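Local coordinates for dehalogenase-like hydrolase (Ralstonia solanacearum, PDB 3UMB), which probably catalyses the hydrolytic dehalogenation of small (S)-2-haloalkanoic acids, giving the corresponding (R)-2-hydroxyalkanoic acids and releasing the halide, at residues Val7-Tyr12 against Pro106-Leu111; Gly119-Gly124 against Tyr161-Arg166; Gln174-Ser179 against Leu223-Ala228; Cys186-Thr189 against Thr194-Trp197. All coordinates share one frame; numbering follows the deposited sequence.

Contact 1 (Val7-Tyr12 against Pro106-Leu111); sequences VVFDAY and PVLRQL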
loop_
_atom_site.group_PDB
_atom_site.type_symbol
_atom_site.label_atom_id
_atom_site.label_comp_id
_atom_site.label_asym_id
_atom_site.label_seq_id
_atom_site.Cartn_x
_atom_site.Cartn_y
_atom_site.Cartn_z
ATOM N N VAL A 7 -9.297 -20.533 15.723
ATOM C CA VAL A 7 -9.697 -19.807 14.526
ATOM C C VAL A 7 -9.659 -18.337 14.876
ATOM O O VAL A 7 -10.284 -17.907 15.849
ATOM C CB VAL A 7 -11.102 -20.261 14.026
ATOM C CG1 VAL A 7 -11.580 -19.477 12.779
ATOM C CG2 VAL A 7 -11.087 -21.800 13.745
ATOM N N VAL A 8 -8.895 -17.578 14.097
ATOM C CA VAL A 8 -8.712 -16.139 14.338
ATOM C C VAL A 8 -9.278 -15.326 13.152
ATOM O O VAL A 8 -9.088 -15.704 12.000
ATOM C CB VAL A 8 -7.212 -15.805 14.591
ATOM C CG1 VAL A 8 -6.986 -14.300 14.684
ATOM C CG2 VAL A 8 -6.730 -16.518 15.883
ATOM N N PHE A 9 -9.976 -14.243 13.479
ATOM C CA PHE A 9 -10.618 -13.380 12.518
ATOM C C PHE A 9 -9.976 -12.003 12.474
ATOM O O PHE A 9 -9.643 -11.430 13.494
ATOM C CB PHE A 9 -12.103 -13.182 12.872
ATOM C CG PHE A 9 -12.915 -14.439 12.801
ATOM C CD1 PHE A 9 -13.085 -15.231 13.940
ATOM C CD2 PHE A 9 -13.527 -14.814 11.624
ATOM C CE1 PHE A 9 -13.850 -16.400 13.884
ATOM C CE2 PHE A 9 -14.290 -15.992 11.533
ATOM C CZ PHE A 9 -14.461 -16.784 12.668
ATOM N N ASP A 10 -9.824 -11.509 11.259
ATOM C CA ASP A 10 -9.759 -10.083 10.918
ATOM C C ASP A 10 -11.083 -9.391 11.332
ATOM O O ASP A 10 -12.134 -10.022 11.435
ATOM C CB ASP A 10 -9.611 -10.039 9.399
ATOM C CG ASP A 10 -9.437 -8.660 8.855
ATOM O OD1 ASP A 10 -8.796 -7.822 9.547
ATOM O OD2 ASP A 10 -9.948 -8.433 7.724
ATOM N N ALA A 11 -11.039 -8.098 11.564
ATOM C CA ALA A 11 -12.208 -7.367 12.034
ATOM C C ALA A 11 -13.146 -6.846 10.876
ATOM O O ALA A 11 -14.191 -7.450 10.521
ATOM C CB ALA A 11 -11.722 -6.161 12.990
ATOM N N TYR A 12 -12.725 -5.739 10.308
ATOM C CA TYR A 12 -13.464 -4.962 9.309
ATOM C C TYR A 12 -13.693 -5.719 8.000
ATOM O O TYR A 12 -12.769 -6.304 7.457
ATOM C CB TYR A 12 -12.666 -3.682 9.069
ATOM C CG TYR A 12 -12.419 -2.928 10.364
ATOM C CD1 TYR A 12 -13.504 -2.500 11.139
ATOM C CD2 TYR A 12 -11.132 -2.681 10.850
ATOM C CE1 TYR A 12 -13.332 -1.807 12.361
ATOM C CE2 TYR A 12 -10.941 -1.982 12.112
ATOM C CZ TYR A 12 -12.064 -1.538 12.857
ATOM O OH TYR A 12 -11.989 -0.863 14.102
ATOM N N PRO A 106 -24.274 -16.748 14.547
ATOM C CA PRO A 106 -24.594 -18.192 14.679
ATOM C C PRO A 106 -23.452 -19.115 14.293
ATOM O O PRO A 106 -23.208 -20.135 14.980
ATOM C CB PRO A 106 -25.758 -18.414 13.696
ATOM C CG PRO A 106 -25.973 -17.109 12.978
ATOM C CD PRO A 106 -25.243 -16.032 13.692
ATOM N N VAL A 107 -22.804 -18.763 13.162
ATOM C CA VAL A 107 -21.634 -19.483 12.606
ATOM C C VAL A 107 -20.527 -19.522 13.652
ATOM O O VAL A 107 -19.876 -20.541 13.810
ATOM C CB VAL A 107 -21.023 -18.821 11.295
ATOM C CG1 VAL A 107 -20.013 -19.761 10.674
ATOM C CG2 VAL A 107 -22.091 -18.429 10.255
ATOM N N LEU A 108 -20.321 -18.417 14.362
ATOM C CA LEU A 108 -19.347 -18.408 15.447
ATOM C C LEU A 108 -19.752 -19.479 16.475
ATOM O O LEU A 108 -18.907 -20.212 17.001
ATOM C CB LEU A 108 -19.209 -16.998 16.063
ATOM C CG LEU A 108 -18.536 -15.932 15.158
ATOM C CD1 LEU A 108 -18.632 -14.476 15.675
ATOM C CD2 LEU A 108 -17.078 -16.283 14.933
ATOM N N ARG A 109 -21.053 -19.627 16.700
ATOM C CA ARG A 109 -21.537 -20.621 17.656
ATOM C C ARG A 109 -21.341 -22.056 17.185
ATOM O O ARG A 109 -20.827 -22.857 17.952
ATOM C CB ARG A 109 -22.972 -20.325 18.065
ATOM C CG ARG A 109 -23.013 -19.141 19.016
ATOM C CD ARG A 109 -24.333 -18.364 19.004
ATOM N NE ARG A 109 -24.289 -17.293 20.008
ATOM C CZ ARG A 109 -25.221 -16.352 20.181
ATOM N NH1 ARG A 109 -26.310 -16.327 19.406
ATOM N NH2 ARG A 109 -25.055 -15.425 21.137
ATOM N N GLN A 110 -21.673 -22.385 15.933
ATOM C CA GLN A 110 -21.388 -23.748 15.412
ATOM C C GLN A 110 -19.882 -24.152 15.470
ATOM O O GLN A 110 -19.537 -25.320 15.330
ATOM C CB GLN A 110 -21.931 -23.908 13.983
ATOM C CG GLN A 110 -23.440 -24.261 13.901
ATOM C CD GLN A 110 -24.145 -23.641 12.675
ATOM O OE1 GLN A 110 -24.392 -24.325 11.680
ATOM N NE2 GLN A 110 -24.466 -22.339 12.751
ATOM N N LEU A 111 -19.006 -23.158 15.662
ATOM C CA LEU A 111 -17.548 -23.350 15.842
ATOM C C LEU A 111 -17.174 -23.432 17.329
ATOM O O LEU A 111 -16.420 -24.316 17.719
ATOM C CB LEU A 111 -16.750 -22.203 15.191
ATOM C CG LEU A 111 -16.960 -21.898 13.703
ATOM C CD1 LEU A 111 -16.390 -20.513 13.372
ATOM C CD2 LEU A 111 -16.341 -22.991 12.849
#
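Phe9 reaches from the end of strand 6-9 to Leu108 and Leu111 of helix 104-112, and the path to it along the strand illustrates how alternation sorts side chains between two layers. Val7 comes first and already turns to the helix, but it stops short: its CG1 lies 5.0 Å from Leu111 CD1. Val8, hydrogen-bonded through its backbone to Leu176 and Val178, then faces the other side of the sheet, where it packs on Ile175 and Leu121.

With Phe9 the chain returns to the helix side. The ring leaves the strand beside its own backbone N (chi1 -64°) and slides past Leu108, the two side chains running in opposite directions. Leu108 CD2 approaches the ring obliquely and closes to 3.4 Å from Phe9 CE1, a tight apolar contact, with Phe9 CZ almost as near. Leu111 comes from another quarter, at the ring edge and near its plane, with CD1 4.3 Å from Phe9 CZ. Met219 and Leu222 of helix 219-227 also touch the ring, which is thus buried between two helices.

Beyond the strand, Asp10 leaves the hydrophobic layer altogether. Its OD2 is hydrogen-bonded to both Thr14 OG1 and Ser179 OG, and OD1 makes a long, weak ion pair with Lys155. A hydrophobic strand ending in Asp10, with Thr14 four residues on, matches the first conserved sequence motif of the HAD superfamily; the helix laid over the sheet is a separate feature, belonging to that superfamily's Rossmann-like core.

Contact 2 (Gly119-Gly124 against Tyr161-Arg166); sequences GILSNG and YALAPR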
loop_
_atom_site.group_PDB
_atom_site.type_symbol
_atom_site.label_atom_id
_atom_site.label_comp_id
_atom_site.label_asym_id
_atom_site.label_seq_id
_atom_site.Cartn_x
_atom_site.Cartn_y
_atom_site.Cartn_z
ATOM N N GLY A 119 -10.549 -16.059 18.184
ATOM C CA GLY A 119 -9.941 -14.751 18.409
ATOM C C GLY A 119 -10.124 -13.768 17.267
ATOM O O GLY A 119 -10.466 -14.160 16.126
ATOM N N ILE A 120 -9.895 -12.498 17.597
ATOM C CA ILE A 120 -9.734 -11.414 16.626
ATOM C C ILE A 120 -8.275 -10.941 16.586
ATOM O O ILE A 120 -7.648 -10.734 17.650
ATOM C CB ILE A 120 -10.542 -10.197 17.024
ATOM C CG1 ILE A 120 -12.013 -10.561 17.168
ATOM C CG2 ILE A 120 -10.383 -9.075 15.993
ATOM C CD1 ILE A 120 -12.901 -9.361 17.473
ATOM N N LEU A 121 -7.742 -10.769 15.376
ATOM C CA LEU A 121 -6.453 -10.080 15.154
ATOM C C LEU A 121 -6.644 -8.939 14.158
ATOM O O LEU A 121 -6.985 -9.187 13.001
ATOM C CB LEU A 121 -5.357 -11.022 14.673
ATOM C CG LEU A 121 -3.964 -10.380 14.567
ATOM C CD1 LEU A 121 -3.447 -9.961 15.961
ATOM C CD2 LEU A 121 -2.976 -11.314 13.876
ATOM N N SER A 122 -6.443 -7.702 14.634
ATOM C CA SER A 122 -6.877 -6.512 13.943
ATOM C C SER A 122 -5.842 -5.400 13.921
ATOM O O SER A 122 -5.103 -5.187 14.882
ATOM C CB SER A 122 -8.137 -5.978 14.604
ATOM O OG SER A 122 -8.503 -4.715 14.043
ATOM N N ASN A 123 -5.808 -4.674 12.811
ATOM C CA ASN A 123 -4.962 -3.491 12.684
ATOM C C ASN A 123 -5.506 -2.481 13.711
ATOM O O ASN A 123 -4.801 -1.575 14.198
ATOM C CB ASN A 123 -5.003 -2.930 11.234
ATOM C CG ASN A 123 -3.928 -3.536 10.295
ATOM O OD1 ASN A 123 -2.957 -4.174 10.717
ATOM N ND2 ASN A 123 -4.106 -3.309 8.995
ATOM N N GLY A 124 -6.773 -2.678 14.068
ATOM C CA GLY A 124 -7.440 -1.823 15.034
ATOM C C GLY A 124 -6.697 -1.688 16.335
ATOM O O GLY A 124 -6.356 -2.680 16.964
ATOM N N TYR A 161 1.364 -10.770 12.633
ATOM C CA TYR A 161 0.848 -12.140 12.499
ATOM C C TYR A 161 1.247 -12.980 13.735
ATOM O O TYR A 161 0.413 -13.707 14.318
ATOM C CB TYR A 161 1.296 -12.796 11.183
ATOM C CG TYR A 161 0.627 -12.199 9.940
ATOM C CD1 TYR A 161 -0.784 -12.173 9.808
ATOM C CD2 TYR A 161 1.384 -11.694 8.900
ATOM C CE1 TYR A 161 -1.420 -11.599 8.678
ATOM C CE2 TYR A 161 0.761 -11.122 7.747
ATOM C CZ TYR A 161 -0.642 -11.081 7.650
ATOM O OH TYR A 161 -1.225 -10.538 6.516
ATOM N N ALA A 162 2.479 -12.788 14.203
ATOM C CA ALA A 162 2.971 -13.571 15.307
ATOM C C ALA A 162 2.155 -13.433 16.567
ATOM O O ALA A 162 2.264 -14.298 17.416
ATOM C CB ALA A 162 4.432 -13.292 15.613
ATOM N N LEU A 163 1.369 -12.378 16.708
ATOM C CA LEU A 163 0.584 -12.217 17.923
ATOM C C LEU A 163 -0.355 -13.424 18.181
ATOM O O LEU A 163 -0.606 -13.765 19.332
ATOM C CB LEU A 163 -0.205 -10.868 17.963
ATOM C CG LEU A 163 0.568 -9.544 18.124
ATOM C CD1 LEU A 163 -0.281 -8.315 17.743
ATOM C CD2 LEU A 163 1.128 -9.385 19.512
ATOM N N ALA A 164 -0.860 -14.069 17.137
ATOM C CA ALA A 164 -1.937 -15.046 17.352
ATOM C C ALA A 164 -1.396 -16.389 17.818
ATOM O O ALA A 164 -1.878 -16.906 18.809
ATOM C CB ALA A 164 -2.836 -15.176 16.164
ATOM N N PRO A 165 -0.351 -16.922 17.171
ATOM C CA PRO A 165 0.261 -18.082 17.813
ATOM C C PRO A 165 0.595 -17.845 19.290
ATOM O O PRO A 165 0.292 -18.719 20.110
ATOM C CB PRO A 165 1.492 -18.326 16.971
ATOM C CG PRO A 165 1.003 -17.924 15.575
ATOM C CD PRO A 165 0.246 -16.665 15.851
ATOM N N ARG A 166 1.117 -16.660 19.644
ATOM C CA ARG A 166 1.514 -16.393 21.033
ATOM C C ARG A 166 0.397 -16.464 21.969
ATOM O O ARG A 166 0.518 -17.120 22.978
ATOM C CB ARG A 166 2.118 -15.013 21.255
ATOM C CG ARG A 166 3.622 -15.054 21.236
ATOM C CD ARG A 166 4.258 -14.013 22.186
ATOM N NE ARG A 166 3.922 -12.649 21.827
ATOM C CZ ARG A 166 4.232 -12.102 20.677
ATOM N NH1 ARG A 166 4.885 -12.801 19.752
ATOM N NH2 ARG A 166 3.932 -10.839 20.459
#
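Tyr161 meets Leu121 through its backbone, while its ring, the main flat group here, is carried off in another direction. Neither ring face takes Leu121: the nearest ring atom, Tyr161 CD1, remains 4.7 Å from Leu121 CD2. At the far end of the ring Tyr161 CZ and OH pass close to the backbone of Gly187 and Ala188, and CE1 touches the Phe177 ring. The hydroxyl is hydrogen-bonded to Asp184 OD1, which fixes the polar end of the ring well away from Leu121.

The contact itself is built round one leucine whose two methyl groups divide the work. Leu121 leaves the strand with CG opposite its backbone N (chi1 -174°), which extends the branch toward residues 161-164. Its CD2 enters beside the main chain, 4.1 Å from Tyr161 CA, and lies at the looser distance of 4.5 Å from Ala164 CB. The other methyl, CD1, rests 3.9 Å from Leu163 CB and nearly as close to Leu163 CD1. Leu121 and Leu163 cross at about a right angle, so the Leu121 branch abuts the flank of its neighbour. The small side chain at Ala164 allows a close approach, and the CA atoms of Leu121 and Ala164 are 7.1 Å apart.

Strand 118-122 lies between strands 6-9 and 144-147. Val8 of the former touches both Leu121 and Ala164, so helix 163-168 rests on two strands at once. Ile120 and Ser122 alternate to the other face of the sheet and pack on Leu129 of helix 126-134.

Contact 3 (Gln174-Ser179 against Leu223-Ala228); sequences QILFVS and LQFVQA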
loop_
_atom_site.group_PDB
_atom_site.type_symbol
_atom_site.label_atom_id
_atom_site.label_comp_id
_atom_site.label_asym_id
_atom_site.label_seq_id
_atom_site.Cartn_x
_atom_site.Cartn_y
_atom_site.Cartn_z
ATOM N N GLN A 174 -1.662 -24.605 13.138
ATOM C CA GLN A 174 -2.858 -25.122 13.791
ATOM C C GLN A 174 -3.921 -24.056 14.068
ATOM O O GLN A 174 -4.897 -24.330 14.759
ATOM C CB GLN A 174 -2.459 -25.803 15.122
ATOM C CG GLN A 174 -1.540 -27.033 14.934
ATOM C CD GLN A 174 -0.942 -27.549 16.254
ATOM O OE1 GLN A 174 -1.513 -27.355 17.343
ATOM N NE2 GLN A 174 0.219 -28.219 16.153
ATOM N N ILE A 175 -3.717 -22.837 13.579
ATOM C CA ILE A 175 -4.730 -21.785 13.685
ATOM C C ILE A 175 -5.305 -21.600 12.293
ATOM O O ILE A 175 -4.571 -21.601 11.311
ATOM C CB ILE A 175 -4.138 -20.468 14.252
ATOM C CG1 ILE A 175 -3.558 -20.724 15.654
ATOM C CG2 ILE A 175 -5.190 -19.356 14.322
ATOM C CD1 ILE A 175 -3.029 -19.481 16.378
ATOM N N LEU A 176 -6.632 -21.527 12.204
ATOM C CA LEU A 176 -7.276 -21.108 10.961
ATOM C C LEU A 176 -7.412 -19.586 10.986
ATOM O O LEU A 176 -8.051 -18.995 11.877
ATOM C CB LEU A 176 -8.642 -21.758 10.739
ATOM C CG LEU A 176 -9.331 -21.313 9.434
ATOM C CD1 LEU A 176 -8.538 -21.715 8.171
ATOM C CD2 LEU A 176 -10.756 -21.856 9.381
ATOM N N PHE A 177 -6.805 -18.967 9.981
ATOM C CA PHE A 177 -6.793 -17.525 9.864
ATOM C C PHE A 177 -7.815 -17.113 8.817
ATOM O O PHE A 177 -7.735 -17.516 7.657
ATOM C CB PHE A 177 -5.401 -17.048 9.468
ATOM C CG PHE A 177 -5.302 -15.567 9.407
ATOM C CD1 PHE A 177 -4.992 -14.837 10.542
ATOM C CD2 PHE A 177 -5.617 -14.884 8.224
ATOM C CE1 PHE A 177 -4.963 -13.430 10.485
ATOM C CE2 PHE A 177 -5.596 -13.508 8.158
ATOM C CZ PHE A 177 -5.247 -12.758 9.278
ATOM N N VAL A 178 -8.752 -16.276 9.231
ATOM C CA VAL A 178 -9.851 -15.826 8.389
ATOM C C VAL A 178 -9.802 -14.325 8.160
ATOM O O VAL A 178 -9.748 -13.544 9.110
ATOM C CB VAL A 178 -11.204 -16.166 9.046
ATOM C CG1 VAL A 178 -12.377 -15.687 8.155
ATOM C CG2 VAL A 178 -11.277 -17.677 9.322
ATOM N N SER A 179 -9.781 -13.936 6.887
ATOM C CA SER A 179 -9.828 -12.499 6.475
ATOM C C SER A 179 -10.684 -12.265 5.246
ATOM O O SER A 179 -10.809 -13.134 4.416
ATOM C CB SER A 179 -8.435 -11.985 6.125
ATOM O OG SER A 179 -8.509 -10.555 6.031
ATOM N N LEU A 223 -17.729 -21.819 7.755
ATOM C CA LEU A 223 -18.331 -22.943 8.502
ATOM C C LEU A 223 -18.327 -24.222 7.671
ATOM O O LEU A 223 -17.865 -25.264 8.154
ATOM C CB LEU A 223 -19.761 -22.594 8.921
ATOM C CG LEU A 223 -20.398 -23.392 10.070
ATOM C CD1 LEU A 223 -19.480 -23.586 11.288
ATOM C CD2 LEU A 223 -21.727 -22.718 10.490
ATOM N N GLN A 224 -18.819 -24.142 6.428
ATOM C CA GLN A 224 -18.839 -25.305 5.527
ATOM C C GLN A 224 -17.469 -25.973 5.640
ATOM O O GLN A 224 -17.358 -27.153 5.950
ATOM C CB GLN A 224 -19.068 -24.904 4.051
ATOM C CG GLN A 224 -20.459 -25.110 3.405
ATOM C CD GLN A 224 -20.445 -24.939 1.825
ATOM O OE1 GLN A 224 -20.416 -23.812 1.282
ATOM N NE2 GLN A 224 -20.479 -26.073 1.109
ATOM N N PHE A 225 -16.431 -25.161 5.424
ATOM C CA PHE A 225 -15.057 -25.627 5.188
ATOM C C PHE A 225 -14.415 -26.290 6.397
ATOM O O PHE A 225 -13.707 -27.297 6.255
ATOM C CB PHE A 225 -14.204 -24.434 4.697
ATOM C CG PHE A 225 -12.725 -24.578 4.926
ATOM C CD1 PHE A 225 -11.901 -25.100 3.938
ATOM C CD2 PHE A 225 -12.151 -24.149 6.109
ATOM C CE1 PHE A 225 -10.541 -25.217 4.139
ATOM C CE2 PHE A 225 -10.772 -24.259 6.312
ATOM C CZ PHE A 225 -9.978 -24.794 5.330
ATOM N N VAL A 226 -14.636 -25.702 7.569
ATOM C CA VAL A 226 -14.123 -26.264 8.813
ATOM C C VAL A 226 -14.732 -27.678 9.004
ATOM O O VAL A 226 -14.009 -28.697 9.037
ATOM C CB VAL A 226 -14.470 -25.349 10.049
ATOM C CG1 VAL A 226 -13.802 -25.887 11.319
ATOM C CG2 VAL A 226 -14.044 -23.902 9.815
ATOM N N GLN A 227 -16.071 -27.715 9.072
ATOM C CA GLN A 227 -16.832 -28.966 9.246
ATOM C C GLN A 227 -16.325 -30.098 8.319
ATOM O O GLN A 227 -16.192 -31.231 8.766
ATOM C CB GLN A 227 -18.350 -28.704 9.120
ATOM C CG GLN A 227 -18.961 -28.078 10.402
ATOM C CD GLN A 227 -20.291 -27.324 10.184
ATOM O OE1 GLN A 227 -20.688 -27.026 9.053
ATOM N NE2 GLN A 227 -20.981 -27.012 11.288
ATOM N N ALA A 228 -15.967 -29.781 7.072
ATOM C CA ALA A 228 -15.338 -30.771 6.178
ATOM C C ALA A 228 -14.042 -31.398 6.754
ATOM O O ALA A 228 -12.930 -30.857 6.650
ATOM C CB ALA A 228 -15.080 -30.164 4.800
#
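Leu176 points from strand 175-179 to Phe225 and Val226 near the C-terminal end of the chain. From CB onward the side chain extends from the strand with CG opposite the backbone N (chi1 180°). The touching is done by the two methyl groups. CD1 lies 3.9 Å from Phe225 CE2, approaching that ring obliquely, and it also packs against the backbone O of Thr194. CD2 is shared: it stands 3.9 Å from Val226 CG2 and equally near Phe225 CE2. A single ring carbon therefore touches both leucine methyls, and Val226 supports only one of them.

The neighbouring part of the Phe225 ring, round CG and CD2, meets Phe196 on the adjacent strand, the two ring planes inclined at about 45°. Val226, in turn, touches Leu111, and Leu223 packs on Val107, Gln110 and Leu111, so helices 104-112 and 219-227 lie side by side over the sheet. Phe225 and Val226 are partly exposed, while Leu176 is buried. This is the layered arrangement of a Rossmann-like alpha/beta fold, in which helices pack on both faces of a central parallel sheet, helix 219-227 on this one.

Contact 4 (Cys186-Thr189 against Thr194-Trp197); sequences CGAT and TTFW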
loop_
_atom_site.group_PDB
_atom_site.type_symbol
_atom_site.label_atom_id
_atom_site.label_comp_id
_atom_site.label_asym_id
_atom_site.label_seq_id
_atom_site.Cartn_x
_atom_site.Cartn_y
_atom_site.Cartn_z
ATOM N N CYS A 186 -3.336 -13.911 2.039
ATOM C CA CYS A 186 -2.064 -14.270 1.403
ATOM C C CYS A 186 -0.867 -14.063 2.336
ATOM O O CYS A 186 0.055 -14.881 2.387
ATOM C CB CYS A 186 -1.880 -13.408 0.154
ATOM S SG CYS A 186 -2.908 -13.937 -1.266
ATOM N N GLY A 187 -0.874 -12.941 3.053
ATOM C CA GLY A 187 0.193 -12.664 4.016
ATOM C C GLY A 187 0.178 -13.709 5.130
ATOM O O GLY A 187 1.250 -14.148 5.599
ATOM N N ALA A 188 -1.028 -14.102 5.568
ATOM C CA ALA A 188 -1.157 -15.102 6.626
ATOM C C ALA A 188 -0.685 -16.459 6.179
ATOM O O ALA A 188 -0.088 -17.186 6.958
ATOM C CB ALA A 188 -2.541 -15.164 7.131
ATOM N N THR A 189 -0.912 -16.795 4.923
ATOM C CA THR A 189 -0.462 -18.053 4.393
ATOM C C THR A 189 1.054 -18.121 4.364
ATOM O O THR A 189 1.645 -19.188 4.596
ATOM C CB THR A 189 -1.007 -18.261 2.965
ATOM O OG1 THR A 189 -2.423 -18.007 2.954
ATOM C CG2 THR A 189 -0.722 -19.670 2.443
ATOM N N THR A 194 -3.149 -21.871 8.393
ATOM C CA THR A 194 -4.166 -22.361 7.468
ATOM C C THR A 194 -5.079 -21.174 7.310
ATOM O O THR A 194 -5.571 -20.638 8.300
ATOM C CB THR A 194 -5.026 -23.532 8.050
ATOM O OG1 THR A 194 -4.168 -24.579 8.516
ATOM C CG2 THR A 194 -5.987 -24.074 6.974
ATOM N N THR A 195 -5.318 -20.741 6.084
ATOM C CA THR A 195 -6.116 -19.552 5.917
ATOM C C THR A 195 -7.370 -19.780 5.057
ATOM O O THR A 195 -7.364 -20.554 4.102
ATOM C CB THR A 195 -5.268 -18.444 5.271
ATOM O OG1 THR A 195 -4.951 -18.848 3.954
ATOM C CG2 THR A 195 -3.986 -18.217 6.024
ATOM N N PHE A 196 -8.409 -19.023 5.378
ATOM C CA PHE A 196 -9.612 -18.990 4.606
ATOM C C PHE A 196 -9.901 -17.537 4.218
ATOM O O PHE A 196 -9.912 -16.662 5.072
ATOM C CB PHE A 196 -10.776 -19.527 5.450
ATOM C CG PHE A 196 -12.071 -19.624 4.696
ATOM C CD1 PHE A 196 -12.415 -20.815 4.032
ATOM C CD2 PHE A 196 -12.943 -18.537 4.638
ATOM C CE1 PHE A 196 -13.591 -20.916 3.309
ATOM C CE2 PHE A 196 -14.157 -18.639 3.904
ATOM C CZ PHE A 196 -14.468 -19.839 3.247
ATOM N N TRP A 197 -10.210 -17.300 2.944
ATOM C CA TRP A 197 -10.495 -15.968 2.450
ATOM C C TRP A 197 -11.990 -15.789 2.191
ATOM O O TRP A 197 -12.546 -16.429 1.285
ATOM C CB TRP A 197 -9.689 -15.743 1.156
ATOM C CG TRP A 197 -9.916 -14.412 0.495
ATOM C CD1 TRP A 197 -10.202 -13.221 1.098
ATOM C CD2 TRP A 197 -9.830 -14.134 -0.913
ATOM N NE1 TRP A 197 -10.332 -12.209 0.141
ATOM C CE2 TRP A 197 -10.107 -12.756 -1.096
ATOM C CE3 TRP A 197 -9.544 -14.915 -2.035
ATOM C CZ2 TRP A 197 -10.101 -12.164 -2.341
ATOM C CZ3 TRP A 197 -9.559 -14.311 -3.276
ATOM C CH2 TRP A 197 -9.814 -12.952 -3.410
#
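Thr189 and Thr195 meet with their side chains crossing at about a right angle, hydroxyl against hydroxyl. Thr195 OG1 donates a hydrogen bond to Thr189 OG1 over 2.8 Å. Thr189 OG1 is itself hydrogen-bonded to the backbone O of Ala185, one turn earlier in the helix, an arrangement that leaves it giving its proton to that carbonyl and receiving one from Thr195. A weak hydrogen bond from Ala213 N to Thr195 OG1 extends the polar chain toward the next strand.

The rotation of Thr195 explains how it does two things at once. With chi1 at 67°, OG1 sits between the backbone N and the carbonyl carbon, and CG2 lies anti to the carbonyl carbon, beside the backbone N. The hydroxyl is thereby presented to Thr189, while the methyl, CG2, packs against two helix residues, 3.6 Å from Ala188 CB and 3.5 Å from Thr189 OG1. The pairing closes a beta-alpha-beta crossover made of strand 175-179, helix 182-191 and strand 194-198, with the chain turning back from helix to strand after a few residues. The CA atoms of Thr189 and Thr195 are 6.0 Å apart.

Ala188 also packs on Phe177, which lies on the first strand of the unit and touches Thr195 too.

How the contacts relate
All four contacts fasten a helix to one parallel sheet, but on two different faces. Contacts 1 and 3 share a face, with helices 104-112 and 219-227 lying over it; contacts 2 and 4 lie on the other. Contacts 1, 2 and 4 are buried, whereas contact 3, about 17 Å from the centre of the chain to its own centre, is partly buried. The first three are apolar: contacts 1 and 3 set leucine against a phenylalanine ring, contact 3 adding a valine, and contact 2 is aliphatic and reaches the main chain of a tyrosine. Contact 4, spanning a short connection and nested in the loop contact 3 closes, adds a hydroxyl pair to its methyl packing.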